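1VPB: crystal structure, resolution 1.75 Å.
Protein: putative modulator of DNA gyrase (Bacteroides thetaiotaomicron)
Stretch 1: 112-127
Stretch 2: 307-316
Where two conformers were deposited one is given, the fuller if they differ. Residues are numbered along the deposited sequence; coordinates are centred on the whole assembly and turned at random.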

# COMPACT_ATOMS: atom_id res chain seq x y z
N LEU A 112 6.54 -26.81 -13.88
CA LEU A 112 5.08 -26.91 -13.87
C LEU A 112 4.71 -28.07 -12.96
O LEU A 112 5.49 -29.01 -12.74
CB LEU A 112 4.54 -27.14 -15.28
CG LEU A 112 4.67 -25.99 -16.32
CD1 LEU A 112 3.88 -26.26 -17.57
CD2 LEU A 112 4.26 -24.73 -15.75
N ALA A 113 3.53 -27.96 -12.38
CA ALA A 113 2.99 -29.07 -11.58
C ALA A 113 2.75 -30.31 -12.46
O ALA A 113 2.55 -30.22 -13.66
CB ALA A 113 1.66 -28.64 -10.96
N ASP A 114 2.72 -31.48 -11.82
CA ASP A 114 2.33 -32.72 -12.44
C ASP A 114 0.85 -32.54 -12.85
O ASP A 114 0.03 -32.23 -11.96
CB ASP A 114 2.42 -33.81 -11.40
CG ASP A 114 1.92 -35.17 -11.85
OD1 ASP A 114 1.18 -35.38 -12.83
OD2 ASP A 114 2.30 -36.16 -11.20
N PRO A 115 0.50 -32.70 -14.10
CA PRO A 115 -0.88 -32.42 -14.52
C PRO A 115 -1.94 -33.36 -13.98
O PRO A 115 -3.12 -32.98 -14.02
CB PRO A 115 -0.80 -32.44 -16.05
CG PRO A 115 0.33 -33.31 -16.27
CD PRO A 115 1.30 -33.15 -15.23
N SER A 116 -1.50 -34.44 -13.37
CA SER A 116 -2.43 -35.38 -12.70
C SER A 116 -3.06 -34.68 -11.47
O SER A 116 -4.18 -35.06 -11.03
CB SER A 116 -1.71 -36.65 -12.30
OG SER A 116 -0.90 -36.45 -11.21
N ARG A 117 -2.38 -33.63 -10.96
CA ARG A 117 -2.88 -32.83 -9.84
C ARG A 117 -3.85 -31.72 -10.18
O ARG A 117 -4.39 -31.10 -9.27
CB ARG A 117 -1.70 -32.19 -9.10
CG ARG A 117 -0.71 -33.16 -8.59
CD ARG A 117 0.49 -32.48 -7.95
NE ARG A 117 0.06 -31.75 -6.78
CZ ARG A 117 0.50 -30.50 -6.44
NH1 ARG A 117 1.48 -29.85 -7.11
NH2 ARG A 117 -0.00 -29.97 -5.38
N TYR A 118 -4.04 -31.39 -11.46
CA TYR A 118 -4.88 -30.30 -11.82
C TYR A 118 -6.37 -30.56 -11.59
O TYR A 118 -6.80 -31.72 -11.65
CB TYR A 118 -4.72 -30.03 -13.29
CG TYR A 118 -3.37 -29.43 -13.71
CD1 TYR A 118 -2.68 -28.58 -12.86
CD2 TYR A 118 -2.84 -29.70 -14.97
CE1 TYR A 118 -1.48 -27.98 -13.28
CE2 TYR A 118 -1.69 -29.07 -15.40
CZ TYR A 118 -1.02 -28.22 -14.57
OH TYR A 118 0.22 -27.58 -14.94
N TYR A 119 -7.10 -29.50 -11.34
CA TYR A 119 -8.57 -29.58 -11.41
C TYR A 119 -8.99 -30.09 -12.77
O TYR A 119 -8.65 -29.56 -13.82
CB TYR A 119 -9.20 -28.27 -11.08
CG TYR A 119 -10.72 -28.28 -11.18
CD1 TYR A 119 -11.47 -29.14 -10.39
CD2 TYR A 119 -11.38 -27.39 -11.97
CE1 TYR A 119 -12.85 -29.09 -10.48
CE2 TYR A 119 -12.76 -27.35 -12.03
CZ TYR A 119 -13.47 -28.24 -11.26
OH TYR A 119 -14.86 -28.27 -11.33
N LYS A 120 -9.89 -31.05 -12.73
CA LYS A 120 -10.34 -31.84 -13.95
C LYS A 120 -11.79 -31.54 -14.29
O LYS A 120 -12.33 -32.17 -15.20
CB LYS A 120 -10.11 -33.33 -13.71
CG LYS A 120 -8.66 -33.77 -13.41
CD LYS A 120 -7.74 -33.47 -14.58
CE LYS A 120 -6.31 -33.90 -14.24
NZ LYS A 120 -5.41 -33.48 -15.47
N GLY A 121 -12.34 -30.47 -13.70
CA GLY A 121 -13.64 -29.96 -14.07
C GLY A 121 -14.77 -30.80 -13.49
O GLY A 121 -14.54 -31.81 -12.82
N GLY A 122 -15.98 -30.31 -13.74
CA GLY A 122 -17.17 -31.09 -13.53
C GLY A 122 -17.78 -31.07 -12.14
O GLY A 122 -18.91 -31.69 -11.93
N LYS A 123 -17.14 -30.38 -11.20
CA LYS A 123 -17.70 -30.24 -9.86
C LYS A 123 -18.82 -29.18 -9.91
O LYS A 123 -18.89 -28.35 -10.83
CB LYS A 123 -16.61 -29.92 -8.81
CG LYS A 123 -15.71 -31.12 -8.45
CD LYS A 123 -14.72 -30.86 -7.31
CE LYS A 123 -14.34 -32.14 -6.55
NZ LYS A 123 -13.38 -33.01 -7.29
N PRO A 124 -19.74 -29.22 -8.94
CA PRO A 124 -20.91 -28.36 -8.97
C PRO A 124 -20.60 -26.85 -9.02
O PRO A 124 -19.61 -26.38 -8.45
CB PRO A 124 -21.64 -28.73 -7.69
CG PRO A 124 -21.22 -30.03 -7.33
CD PRO A 124 -19.76 -30.11 -7.77
N ASP A 125 -21.45 -26.10 -9.68
CA ASP A 125 -21.35 -24.63 -9.71
C ASP A 125 -21.24 -24.07 -8.31
O ASP A 125 -22.09 -24.32 -7.45
CB ASP A 125 -22.59 -24.08 -10.43
CG ASP A 125 -22.55 -22.63 -10.73
OD1 ASP A 125 -21.59 -21.92 -10.38
OD2 ASP A 125 -23.57 -22.10 -11.30
N LEU A 126 -20.13 -23.32 -8.04
CA LEU A 126 -19.96 -22.73 -6.72
C LEU A 126 -20.85 -21.47 -6.54
O LEU A 126 -20.95 -20.97 -5.42
CB LEU A 126 -18.49 -22.33 -6.44
CG LEU A 126 -17.55 -23.52 -6.32
CD1 LEU A 126 -16.10 -23.16 -6.38
CD2 LEU A 126 -17.77 -24.36 -5.07
N LYS A 127 -21.42 -20.96 -7.63
CA LYS A 127 -22.42 -19.89 -7.60
C LYS A 127 -21.88 -18.63 -6.93
O LYS A 127 -22.49 -18.07 -6.02
CB LYS A 127 -23.68 -20.37 -6.84
CG LYS A 127 -24.37 -21.49 -7.62
CD LYS A 127 -25.68 -21.90 -7.01
CE LYS A 127 -26.29 -23.02 -7.83
NZ LYS A 127 -27.58 -23.51 -7.18
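Stretch 2 (307-316) RYFDNEGIAT

Stretch 2 has no regular helix or strand; it contains a type I turn from Asp310 to Gly313, closed by Gly313 N to Asp310 O at 3.0 Å. Asp310 OD1 also accepts from Glu312 N (2.9 Å) and Ile314 N (3.1 Å), so the turn is held from its side chain as well. The nearest CA pairs give the register: Ala113 CA to Glu312 CA is 7.2 Å, Tyr118 CA to Ile314 CA 4.4 Å and Tyr119 CA to Ala315 CA 4.1 Å. The numbering rises together over these three pairs, though the backbones cross steeply at the bridge between Tyr118 and Ile314. Leu126 comes back to the start of stretch 2, with Leu126 CA 7.7 Å from Arg307 CA.

At the start of stretch 1, Ala113 points its CB toward stretch 2, 3.4 Å from Ile314 CD1. A water ties the same region together, accepting from Ala113 N (3.0 Å) and donating to Tyr118 OH (2.8 Å) and Glu312 O (3.1 Å). Residues 115-117 form a 3-10 segment, and Arg117, its last residue, lays one guanidinium face against Ile314, Arg117 NH2 to Ile314 CG2 3.4 Å.

The backbones meet at a single bridge between Tyr118 and Ile314. Ala315 N donates to Arg117 O at 2.9 Å with a nearly straight 178° angle, and Tyr119 N donates to Gly313 O at 3.0 Å and 156°. Between them, Tyr118 CA approaches Gly313 O at 3.2 Å as a CA-H...O contact. The Tyr118 ring presents its edge to Glu312 O, 3.2 Å from CE1. Gly313 has a phi of 82°, which favours glycine, and an ideal CB there would lie a tight 3.0 Å from Tyr118 CD1.

Tyr119 points its CB toward stretch 2, and with chi1 t its ring lies beside those of Tyr308 and Phe309. The planes are near parallel to each, at 13° and 25°, but centroid separations of 5.0 and 5.8 Å accompany slid rings with little overlap. What sits over the Tyr119 face is Tyr308 CB, 3.6 Å from the ring centroid and 6° off its normal. Tyr119 OH accepts from Lys123 N at 3.1 Å, linking the two ends of the intervening glycine-containing loop.

Beyond that loop, stretch 1 wraps round the Tyr308 ring, whose residue has the largest covered area, 147 Å². Lys123 CB lies over one face, 3.7 Å from the centroid, and Leu126 CD1 over the opposite face at 3.8 Å. At the ring's edge, Tyr308 OH donates to Pro124 O at 2.6 Å, fixing the ring's end between these two side chains. In all, the contact buries 705 Å², both sides summed.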

# COMPACT_ATOMS: atom_id res chain seq x y z
N ARG A 307 -13.08 -22.02 -4.22
CA ARG A 307 -12.40 -22.23 -5.51
C ARG A 307 -12.02 -23.68 -5.73
O ARG A 307 -11.75 -24.41 -4.78
CB ARG A 307 -11.15 -21.33 -5.61
CG ARG A 307 -10.14 -21.60 -4.56
CD ARG A 307 -8.88 -20.75 -4.71
NE ARG A 307 -7.95 -21.03 -3.61
CZ ARG A 307 -6.68 -20.65 -3.58
NH1 ARG A 307 -6.14 -19.93 -4.57
NH2 ARG A 307 -5.96 -20.94 -2.54
N TYR A 308 -12.08 -24.10 -7.01
CA TYR A 308 -11.69 -25.46 -7.34
C TYR A 308 -10.20 -25.67 -7.69
O TYR A 308 -9.76 -26.78 -7.78
CB TYR A 308 -12.54 -25.97 -8.50
CG TYR A 308 -13.97 -26.32 -8.07
CD1 TYR A 308 -14.18 -27.08 -6.93
CD2 TYR A 308 -15.08 -25.84 -8.77
CE1 TYR A 308 -15.48 -27.39 -6.53
CE2 TYR A 308 -16.40 -26.16 -8.37
CZ TYR A 308 -16.57 -26.96 -7.24
OH TYR A 308 -17.86 -27.29 -6.81
N PHE A 309 -9.49 -24.56 -7.88
CA PHE A 309 -8.05 -24.66 -8.16
C PHE A 309 -7.34 -23.41 -7.68
O PHE A 309 -7.95 -22.35 -7.58
CB PHE A 309 -7.77 -24.91 -9.65
CG PHE A 309 -8.51 -24.02 -10.58
CD1 PHE A 309 -9.79 -24.38 -11.06
CD2 PHE A 309 -7.93 -22.85 -11.03
CE1 PHE A 309 -10.45 -23.57 -11.92
CE2 PHE A 309 -8.61 -22.05 -11.92
CZ PHE A 309 -9.90 -22.41 -12.32
N ASP A 310 -6.04 -23.54 -7.44
CA ASP A 310 -5.24 -22.36 -7.15
C ASP A 310 -4.64 -21.80 -8.41
O ASP A 310 -4.93 -22.26 -9.53
CB ASP A 310 -4.21 -22.66 -6.08
CG ASP A 310 -3.03 -23.51 -6.56
OD1 ASP A 310 -2.95 -23.94 -7.75
OD2 ASP A 310 -2.10 -23.75 -5.73
N ASN A 311 -3.75 -20.80 -8.26
CA ASN A 311 -3.18 -20.22 -9.49
C ASN A 311 -2.19 -21.06 -10.31
O ASN A 311 -1.80 -20.66 -11.43
CB ASN A 311 -2.59 -18.84 -9.10
CG ASN A 311 -3.68 -17.83 -8.72
OD1 ASN A 311 -4.91 -18.12 -8.77
ND2 ASN A 311 -3.24 -16.60 -8.34
N GLU A 312 -1.77 -22.22 -9.80
CA GLU A 312 -0.94 -23.16 -10.46
C GLU A 312 -1.81 -24.27 -11.12
O GLU A 312 -1.23 -25.25 -11.56
CB GLU A 312 -0.01 -23.92 -9.47
CG GLU A 312 0.97 -23.19 -8.63
CD GLU A 312 2.13 -24.12 -8.31
OE1 GLU A 312 2.06 -24.97 -7.39
OE2 GLU A 312 3.09 -24.04 -9.04
N GLY A 313 -3.14 -24.14 -11.04
CA GLY A 313 -4.08 -25.15 -11.56
C GLY A 313 -4.37 -26.35 -10.66
O GLY A 313 -5.15 -27.24 -11.06
N ILE A 314 -3.75 -26.40 -9.50
CA ILE A 314 -3.79 -27.55 -8.62
C ILE A 314 -5.22 -27.64 -8.11
O ILE A 314 -5.75 -26.66 -7.64
CB ILE A 314 -2.83 -27.44 -7.45
CG1 ILE A 314 -1.37 -27.34 -7.94
CG2 ILE A 314 -2.94 -28.63 -6.54
CD1 ILE A 314 -1.07 -28.26 -8.96
N ALA A 315 -5.80 -28.82 -8.14
CA ALA A 315 -7.15 -29.01 -7.58
C ALA A 315 -7.13 -28.78 -6.05
O ALA A 315 -6.34 -29.40 -5.31
CB ALA A 315 -7.61 -30.42 -7.87
N THR A 316 -8.01 -27.91 -5.57
CA THR A 316 -8.23 -27.76 -4.13
C THR A 316 -8.90 -29.00 -3.56
O THR A 316 -9.63 -29.69 -4.26
CB THR A 316 -9.05 -26.53 -3.82
OG1 THR A 316 -10.24 -26.54 -4.62
CG2 THR A 316 -8.27 -25.22 -4.27
O HOH W 1 1.42 -25.88 -13.10